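Local atomic coordinates of hypothetical methylmalonyl-CoA decarboxylase alpha subunit (Sulfolobus tokodaii, PDB entry 1X0U), a protein that belongs to the carboxyl transferase family of the ClpP/crotonase superfamily, is probably the carboxyl transferase subunit of a larger enzyme complex, and assembles as a hexamer. Residues A[62-67]-A[140-145]; A[287-292]-A[366-371]; A[43-48]-A[237-242]. One frame throughout, in Å; residues are numbered along the deposited sequence.

Contact 1. Residues A[62-67]-A[140-145]; sequences ATTRAT and IQEGAL
An ST turn in the loop between strands 56-57 and 81-88 turns Thr64 and Ala66 toward Glu142, in the short 3-10 turn that precedes helix 144-160. Thr64 OG1 accepts the backbone N-H of Ala66 at 3.1 Å, which closes the turn and holds OG1 in place. With OG1 anti to the backbone N (chi1 175°), the oxygen is placed near the carboxylate of Glu142, and a water joins the two: it accepts from Thr64 OG1 at 3.1 Å and donates to Glu142 OE2 at 2.8 Å. Alongside this water bridge, Ala66 CB packs against the methylene of Glu142, 3.6 Å from Glu142 CG. The carboxylate reaches the loop on an extended chain. Arg139, three residues back in the chain, forms a salt bridge with Glu142 OE2, while Glu142 OE1 accepts from the backbone N of Glu109, the first residue of helix 109-125. Leu447 of a second subunit packs on Ile140 and Gln141, and the carbonyl of Lys482 of a third subunit accepts from Arg65. Within the chain, the contact lies where helices 109-125 and 144-160 begin.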
loop_
_atom_site.group_PDB
_atom_site.type_symbol
_atom_site.label_atom_id
_atom_site.label_comp_id
_atom_site.label_asym_id
_atom_site.label_seq_id
_atom_site.Cartn_x
_atom_site.Cartn_y
_atom_site.Cartn_z
ATOM N N ALA A 62 40.829 5.568 3.959
ATOM C CA ALA A 62 40.229 6.216 5.124
ATOM C C ALA A 62 41.003 5.938 6.408
ATOM O O ALA A 62 41.265 4.789 6.739
ATOM C CB ALA A 62 38.785 5.768 5.282
ATOM N N THR A 63 41.358 6.996 7.130
ATOM C CA THR A 63 42.118 6.864 8.376
ATOM C C THR A 63 41.361 7.353 9.602
ATOM O O THR A 63 40.255 7.885 9.504
ATOM C CB THR A 63 43.449 7.660 8.315
ATOM O OG1 THR A 63 43.196 8.961 7.770
ATOM C CG2 THR A 63 44.475 6.946 7.457
ATOM N N THR A 64 41.971 7.167 10.768
ATOM C CA THR A 64 41.364 7.618 12.013
ATOM C C THR A 64 41.534 9.127 12.111
ATOM O O THR A 64 42.458 9.690 11.530
ATOM C CB THR A 64 42.028 6.982 13.238
ATOM O OG1 THR A 64 41.459 7.550 14.423
ATOM C CG2 THR A 64 43.536 7.237 13.228
ATOM N N ARG A 65 40.633 9.771 12.844
ATOM C CA ARG A 65 40.671 11.216 13.031
ATOM C C ARG A 65 40.957 11.546 14.487
ATOM O O ARG A 65 41.048 12.719 14.858
ATOM C CB ARG A 65 39.334 11.836 12.636
ATOM C CG ARG A 65 38.925 11.554 11.208
ATOM C CD ARG A 65 37.576 12.145 10.934
ATOM N NE ARG A 65 37.079 11.830 9.601
ATOM C CZ ARG A 65 35.958 12.336 9.099
ATOM N NH1 ARG A 65 35.234 13.177 9.824
ATOM N NH2 ARG A 65 35.557 12.004 7.880
ATOM N N ALA A 66 41.075 10.512 15.315
ATOM C CA ALA A 66 41.355 10.708 16.731
ATOM C C ALA A 66 42.746 11.312 16.861
ATOM O O ALA A 66 43.591 11.118 15.989
ATOM C CB ALA A 66 41.289 9.380 17.472
ATOM N N THR A 67 42.985 12.036 17.948
ATOM C CA THR A 67 44.285 12.663 18.152
ATOM C C THR A 67 44.914 12.241 19.476
ATOM O O THR A 67 46.129 12.348 19.660
ATOM C CB THR A 67 44.166 14.199 18.155
ATOM O OG1 THR A 67 44.265 14.675 19.504
ATOM C CG2 THR A 67 42.820 14.634 17.575
ATOM N N ILE A 140 40.351 1.411 22.783
ATOM C CA ILE A 140 40.315 2.164 24.024
ATOM C C ILE A 140 40.763 3.610 23.806
ATOM O O ILE A 140 40.167 4.527 24.363
ATOM C CB ILE A 140 41.181 1.475 25.123
ATOM C CG1 ILE A 140 40.652 0.060 25.391
ATOM C CG2 ILE A 140 41.085 2.246 26.444
ATOM C CD1 ILE A 140 40.788 -0.883 24.228
ATOM N N GLN A 141 41.778 3.807 22.967
ATOM C CA GLN A 141 42.301 5.146 22.667
ATOM C C GLN A 141 41.250 6.159 22.183
ATOM O O GLN A 141 41.428 7.374 22.344
ATOM C CB GLN A 141 43.427 5.060 21.629
ATOM C CG GLN A 141 44.623 4.205 22.044
ATOM C CD GLN A 141 44.557 2.781 21.491
ATOM O OE1 GLN A 141 43.576 2.062 21.689
ATOM N NE2 GLN A 141 45.614 2.371 20.800
ATOM N N GLU A 142 40.160 5.668 21.597
ATOM C CA GLU A 142 39.108 6.553 21.098
ATOM C C GLU A 142 37.923 6.706 22.046
ATOM O O GLU A 142 36.919 7.329 21.715
ATOM C CB GLU A 142 38.650 6.088 19.713
ATOM C CG GLU A 142 39.689 6.373 18.631
ATOM C CD GLU A 142 39.221 6.024 17.235
ATOM O OE1 GLU A 142 38.066 6.355 16.887
ATOM O OE2 GLU A 142 40.016 5.434 16.477
ATOM N N GLY A 143 38.059 6.140 23.239
ATOM C CA GLY A 143 37.025 6.234 24.253
ATOM C C GLY A 143 35.588 5.966 23.835
ATOM O O GLY A 143 35.287 4.949 23.198
ATOM N N ALA A 144 34.703 6.897 24.188
ATOM C CA ALA A 144 33.276 6.773 23.904
ATOM C C ALA A 144 32.908 6.714 22.421
ATOM O O ALA A 144 31.882 6.141 22.061
ATOM C CB ALA A 144 32.528 7.904 24.574
ATOM N N LEU A 145 33.729 7.317 21.567
ATOM C CA LEU A 145 33.470 7.297 20.135
ATOM C C LEU A 145 33.606 5.878 19.590
ATOM O O LEU A 145 33.031 5.544 18.558
ATOM C CB LEU A 145 34.440 8.230 19.401
ATOM C CG LEU A 145 33.963 9.665 19.215
ATOM C CD1 LEU A 145 32.855 9.713 18.172
ATOM C CD2 LEU A 145 33.463 10.206 20.534
HETATM O O HOH W 1 38.966 5.832 13.917
#

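Contact 2. Residues A[287-292]-A[366-371]; sequences KPYNMR and LVDTPG
The ring of Tyr289 meets the carboxylate of Asp368 edge-on: Asp368 OD2 lies at the ring edge, near its plane, and the two planes are only 11° apart. Around the ring, Pro282, Pro334 and Val406 supply packing. The phenol reaches the acid from the opposite direction, and Tyr289 OH donates to Asp368 OD2 at 2.5 Å, a short bond. It arrives on the anti side of that oxygen, 24° out of the carboxylate plane. Asp368 OD2 sits on the CE1 side of the hydroxyl, 3.1 Å from Tyr289 CE1. The tyrosine makes this reach with CG lying between its backbone N and carbonyl carbon (chi1 55°), which swings the ring over to the strand although the CB itself does not point there.

Beside the polar pair, Met291 at the start of helix 291-298 turns toward Leu366 of strand 363-369. Its chain bends at chi2 and again at chi3, and the side chain crosses that of Leu366 at about a right angle, its CE doing the touching. Met291 CE comes within 3.4 Å of Leu366 CD1, tighter than usual for two carbons, and Ala331 of the neighbouring strand 325-332 touches both residues. The helix start is itself capped by a weak bond from Arg292 N to Asn290 OD1.

Asp368 is buried and carries more than the phenol: its OD1 is bridged to Lys408 and its OD2 to Arg407, which also bonds the carbonyl of Lys287. Two cations and a phenolic donor around one carboxylate would probably stabilise its negative charge, while Met291 and Leu366 add apolar contact between the first turn of the helix and the strand.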
loop_
_atom_site.group_PDB
_atom_site.type_symbol
_atom_site.label_atom_id
_atom_site.label_comp_id
_atom_site.label_asym_id
_atom_site.label_seq_id
_atom_site.Cartn_x
_atom_site.Cartn_y
_atom_site.Cartn_z
ATOM N N LYS A 287 13.406 -47.207 22.126
ATOM C CA LYS A 287 14.774 -47.500 21.680
ATOM C C LYS A 287 15.283 -46.477 20.643
ATOM O O LYS A 287 14.594 -46.166 19.669
ATOM C CB LYS A 287 14.851 -48.919 21.099
ATOM C CG LYS A 287 16.248 -49.328 20.647
ATOM C CD LYS A 287 16.272 -50.753 20.078
ATOM C CE LYS A 287 17.671 -51.133 19.620
ATOM N NZ LYS A 287 17.692 -52.422 18.894
ATOM N N PRO A 288 16.514 -45.965 20.828
ATOM C CA PRO A 288 17.107 -44.980 19.919
ATOM C C PRO A 288 17.604 -45.545 18.595
ATOM O O PRO A 288 17.822 -46.744 18.452
ATOM C CB PRO A 288 18.240 -44.401 20.754
ATOM C CG PRO A 288 18.742 -45.621 21.463
ATOM C CD PRO A 288 17.443 -46.267 21.933
ATOM N N TYR A 289 17.767 -44.663 17.622
ATOM C CA TYR A 289 18.265 -45.045 16.306
ATOM C C TYR A 289 18.871 -43.788 15.727
ATOM O O TYR A 289 18.891 -42.760 16.392
ATOM C CB TYR A 289 17.133 -45.541 15.396
ATOM C CG TYR A 289 16.007 -44.551 15.261
ATOM C CD1 TYR A 289 14.955 -44.537 16.177
ATOM C CD2 TYR A 289 16.009 -43.595 14.240
ATOM C CE1 TYR A 289 13.930 -43.600 16.086
ATOM C CE2 TYR A 289 14.989 -42.649 14.142
ATOM C CZ TYR A 289 13.955 -42.655 15.068
ATOM O OH TYR A 289 12.954 -41.702 14.996
ATOM N N ASN A 290 19.339 -43.857 14.486
ATOM C CA ASN A 290 19.966 -42.705 13.857
ATOM C C ASN A 290 19.017 -41.887 12.982
ATOM O O ASN A 290 18.786 -42.235 11.821
ATOM C CB ASN A 290 21.164 -43.169 13.022
ATOM C CG ASN A 290 22.010 -42.019 12.538
ATOM O OD1 ASN A 290 21.854 -40.886 12.994
ATOM N ND2 ASN A 290 22.923 -42.301 11.622
ATOM N N MET A 291 18.479 -40.800 13.536
ATOM C CA MET A 291 17.558 -39.931 12.795
ATOM C C MET A 291 18.251 -39.295 11.591
ATOM O O MET A 291 17.619 -39.021 10.561
ATOM C CB MET A 291 16.997 -38.834 13.716
ATOM C CG MET A 291 16.092 -37.794 13.024
ATOM S SD MET A 291 14.546 -38.444 12.303
ATOM C CE MET A 291 14.829 -38.148 10.587
ATOM N N ARG A 292 19.556 -39.074 11.712
ATOM C CA ARG A 292 20.309 -38.471 10.620
ATOM C C ARG A 292 20.316 -39.391 9.410
ATOM O O ARG A 292 20.449 -38.938 8.278
ATOM C CB ARG A 292 21.757 -38.195 11.034
ATOM C CG ARG A 292 21.923 -37.150 12.113
ATOM C CD ARG A 292 23.378 -36.673 12.187
ATOM N NE ARG A 292 23.525 -35.581 13.142
ATOM C CZ ARG A 292 23.476 -35.738 14.458
ATOM N NH1 ARG A 292 23.295 -36.948 14.973
ATOM N NH2 ARG A 292 23.583 -34.685 15.259
ATOM N N LEU A 366 10.453 -33.753 11.038
ATOM C CA LEU A 366 10.511 -35.207 11.125
ATOM C C LEU A 366 10.382 -35.399 12.622
ATOM O O LEU A 366 11.257 -34.996 13.387
ATOM C CB LEU A 366 11.854 -35.724 10.594
ATOM C CG LEU A 366 12.080 -35.341 9.125
ATOM C CD1 LEU A 366 13.525 -35.563 8.718
ATOM C CD2 LEU A 366 11.145 -36.136 8.256
ATOM N N VAL A 367 9.283 -36.018 13.038
ATOM C CA VAL A 367 8.992 -36.164 14.454
ATOM C C VAL A 367 9.169 -37.502 15.150
ATOM O O VAL A 367 8.817 -38.557 14.617
ATOM C CB VAL A 367 7.540 -35.690 14.734
ATOM C CG1 VAL A 367 7.264 -35.678 16.242
ATOM C CG2 VAL A 367 7.324 -34.309 14.119
ATOM N N ASP A 368 9.693 -37.417 16.371
ATOM C CA ASP A 368 9.892 -38.560 17.254
ATOM C C ASP A 368 10.356 -38.001 18.583
ATOM O O ASP A 368 11.520 -38.087 18.943
ATOM C CB ASP A 368 10.930 -39.547 16.700
ATOM C CG ASP A 368 10.986 -40.834 17.509
ATOM O OD1 ASP A 368 10.093 -41.038 18.366
ATOM O OD2 ASP A 368 11.917 -41.643 17.285
ATOM N N THR A 369 9.422 -37.403 19.302
ATOM C CA THR A 369 9.717 -36.798 20.587
ATOM C C THR A 369 8.631 -37.166 21.593
ATOM O O THR A 369 7.438 -37.066 21.299
ATOM C CB THR A 369 9.831 -35.256 20.445
ATOM O OG1 THR A 369 10.013 -34.666 21.737
ATOM C CG2 THR A 369 8.578 -34.676 19.779
ATOM N N PRO A 370 9.037 -37.615 22.789
ATOM C CA PRO A 370 8.144 -38.018 23.875
ATOM C C PRO A 370 7.717 -36.867 24.782
ATOM O O PRO A 370 6.872 -37.045 25.657
ATOM C CB PRO A 370 8.989 -39.031 24.628
ATOM C CG PRO A 370 10.330 -38.375 24.590
ATOM C CD PRO A 370 10.439 -37.909 23.145
ATOM N N GLY A 371 8.309 -35.691 24.582
ATOM C CA GLY A 371 7.974 -34.553 25.421
ATOM C C GLY A 371 9.201 -33.728 25.761
ATOM O O GLY A 371 10.127 -33.662 24.971
#

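Contact 3. Residues A[43-48]-A[237-242]; sequences RERLAL and DSEQEA
Arg45 and Glu239 form the close, buried part of this contact between helix 42-49 and the start of helix 239-252, while Leu48 and Gln240 make a looser, partly exposed edge. The guanidinium presents its NE side to the acid and grips it with two bonds: Arg45 NE to Glu239 OE1 at 2.8 Å, with an N-H to oxygen angle of 168°, and Arg45 NH2 to Glu239 OE2, also 2.8 Å. Both oxygens lie close to the guanidinium plane, yet the carboxylate is turned 64° against it, and the nitrogens meet the oxygens from above the carboxylate plane. The side-on grip is thus straight at the arginine and skewed at the glutamate. Arg45 reaches across on a chain extended from CG to NE.

On the looser side, no polar bond crosses the contact. Gln240 bends at chi2 (68°) and brings the NE2 end of its amide against Leu48, the two side chains crossing at about a right angle, with Gln240 NE2 3.4 Å from Leu48 CG and 3.7 Å from Leu48 CD1. Leu40 touches Leu48 as well.

Glu239 has further partners, with OE2 accepting from Tyr196 OH and OE1 from the backbone N of Leu40, and Arg45 NH1 is bridged to Asp134. The helix start is capped by Ser238, whose OG accepts from Glu241 N at 3.1 Å. A buried carboxylate receiving bonds from Arg45, Tyr196 and the Leu40 backbone is probably kept ionised, and Arg45, also paired with Asp134, links the two acids, whereas the Leu48-Gln240 edge contributes van der Waals packing.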
loop_
_atom_site.group_PDB
_atom_site.type_symbol
_atom_site.label_atom_id
_atom_site.label_comp_id
_atom_site.label_asym_id
_atom_site.label_seq_id
_atom_site.Cartn_x
_atom_site.Cartn_y
_atom_site.Cartn_z
ATOM N N ARG A 43 43.317 -9.660 4.130
ATOM C CA ARG A 43 43.243 -9.713 2.677
ATOM C C ARG A 43 43.377 -11.111 2.085
ATOM O O ARG A 43 42.762 -11.406 1.057
ATOM C CB ARG A 43 44.262 -8.741 2.065
ATOM C CG ARG A 43 43.818 -7.273 2.218
ATOM C CD ARG A 43 44.853 -6.270 1.700
ATOM N NE ARG A 43 44.446 -4.895 1.991
ATOM C CZ ARG A 43 43.544 -4.204 1.299
ATOM N NH1 ARG A 43 42.939 -4.747 0.248
ATOM N NH2 ARG A 43 43.232 -2.967 1.669
ATOM N N GLU A 44 44.154 -11.978 2.738
ATOM C CA GLU A 44 44.314 -13.349 2.257
ATOM C C GLU A 44 42.980 -14.100 2.421
ATOM O O GLU A 44 42.595 -14.906 1.570
ATOM C CB GLU A 44 45.450 -14.060 3.019
ATOM C CG GLU A 44 46.817 -13.404 2.804
ATOM C CD GLU A 44 47.928 -14.001 3.650
ATOM O OE1 GLU A 44 47.685 -14.350 4.824
ATOM O OE2 GLU A 44 49.062 -14.104 3.141
ATOM N N ARG A 45 42.264 -13.820 3.504
ATOM C CA ARG A 45 40.978 -14.468 3.731
ATOM C C ARG A 45 39.962 -14.019 2.675
ATOM O O ARG A 45 39.188 -14.830 2.169
ATOM C CB ARG A 45 40.466 -14.132 5.129
ATOM C CG ARG A 45 41.289 -14.728 6.254
ATOM C CD ARG A 45 41.144 -13.911 7.520
ATOM N NE ARG A 45 41.686 -14.597 8.689
ATOM C CZ ARG A 45 41.769 -14.047 9.900
ATOM N NH1 ARG A 45 41.353 -12.798 10.103
ATOM N NH2 ARG A 45 42.238 -14.753 10.914
ATOM N N LEU A 46 39.967 -12.731 2.333
ATOM C CA LEU A 46 39.045 -12.210 1.323
ATOM C C LEU A 46 39.337 -12.812 -0.057
ATOM O O LEU A 46 38.420 -13.198 -0.774
ATOM C CB LEU A 46 39.134 -10.674 1.236
ATOM C CG LEU A 46 38.581 -9.784 2.357
ATOM C CD1 LEU A 46 38.931 -8.334 2.035
ATOM C CD2 LEU A 46 37.065 -9.928 2.476
ATOM N N ALA A 47 40.609 -12.883 -0.440
ATOM C CA ALA A 47 40.943 -13.445 -1.747
ATOM C C ALA A 47 40.454 -14.894 -1.839
ATOM O O ALA A 47 40.058 -15.348 -2.906
ATOM C CB ALA A 47 42.465 -13.375 -2.002
ATOM N N LEU A 48 40.501 -15.618 -0.726
ATOM C CA LEU A 48 40.030 -17.004 -0.701
ATOM C C LEU A 48 38.509 -17.037 -0.927
ATOM O O LEU A 48 38.009 -17.784 -1.774
ATOM C CB LEU A 48 40.351 -17.660 0.652
ATOM C CG LEU A 48 41.560 -18.580 0.876
ATOM C CD1 LEU A 48 42.364 -18.778 -0.401
ATOM C CD2 LEU A 48 42.433 -17.992 1.972
ATOM N N ASP A 237 37.924 -26.339 12.020
ATOM C CA ASP A 237 39.341 -26.468 12.338
ATOM C C ASP A 237 40.251 -25.413 11.736
ATOM O O ASP A 237 41.306 -25.114 12.297
ATOM C CB ASP A 237 39.838 -27.840 11.899
ATOM C CG ASP A 237 39.195 -28.954 12.676
ATOM O OD1 ASP A 237 39.002 -30.046 12.099
ATOM O OD2 ASP A 237 38.891 -28.739 13.869
ATOM N N SER A 238 39.866 -24.852 10.596
ATOM C CA SER A 238 40.718 -23.854 9.981
ATOM C C SER A 238 39.969 -22.715 9.309
ATOM O O SER A 238 38.748 -22.736 9.164
ATOM C CB SER A 238 41.633 -24.517 8.960
ATOM O OG SER A 238 40.906 -24.832 7.792
ATOM N N GLU A 239 40.731 -21.714 8.894
ATOM C CA GLU A 239 40.176 -20.562 8.229
ATOM C C GLU A 239 39.748 -20.910 6.814
ATOM O O GLU A 239 38.726 -20.406 6.331
ATOM C CB GLU A 239 41.198 -19.428 8.257
ATOM C CG GLU A 239 41.263 -18.785 9.628
ATOM C CD GLU A 239 42.351 -17.750 9.756
ATOM O OE1 GLU A 239 42.740 -17.162 8.726
ATOM O OE2 GLU A 239 42.802 -17.517 10.894
ATOM N N GLN A 240 40.514 -21.775 6.149
ATOM C CA GLN A 240 40.153 -22.196 4.804
ATOM C C GLN A 240 38.808 -22.907 4.895
ATOM O O GLN A 240 37.944 -22.731 4.035
ATOM C CB GLN A 240 41.190 -23.156 4.219
ATOM C CG GLN A 240 40.832 -23.656 2.814
ATOM C CD GLN A 240 40.886 -22.560 1.753
ATOM O OE1 GLN A 240 39.959 -22.402 0.949
ATOM N NE2 GLN A 240 41.979 -21.802 1.740
ATOM N N GLU A 241 38.639 -23.724 5.938
ATOM C CA GLU A 241 37.383 -24.444 6.138
ATOM C C GLU A 241 36.254 -23.461 6.469
ATOM O O GLU A 241 35.127 -23.618 6.009
ATOM C CB GLU A 241 37.533 -25.500 7.246
ATOM C CG GLU A 241 38.267 -26.784 6.799
ATOM C CD GLU A 241 38.491 -27.808 7.924
ATOM O OE1 GLU A 241 38.992 -28.912 7.623
ATOM O OE2 GLU A 241 38.178 -27.520 9.101
ATOM N N ALA A 242 36.560 -22.441 7.260
ATOM C CA ALA A 242 35.564 -21.439 7.611
ATOM C C ALA A 242 35.022 -20.780 6.346
ATOM O O ALA A 242 33.811 -20.632 6.198
ATOM C CB ALA A 242 36.176 -20.378 8.526
#

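How the contacts relate
After helices 8-23 and 28-35, segment 43-48 on helix 42-49 opens contact 3. The loop that contact 3 closes at 237-242 contains contact 1 whole, since segments 62-67 and 140-145 both lie within it. Contact 2 follows in series, starting at 287 and closing at 366-371, so none of the three cross. Contacts 1 and 3 belong to the half of the chain built on the first mixed sheet, their nearest atoms about 9 Å apart. Contact 2 belongs to the half built on the second sheet. Contact 1 alone borders other subunits, while contact 3 joins helix 42-49 to helix 239-252, and contact 2 joins the approach to helix 291-298 to strand 363-369.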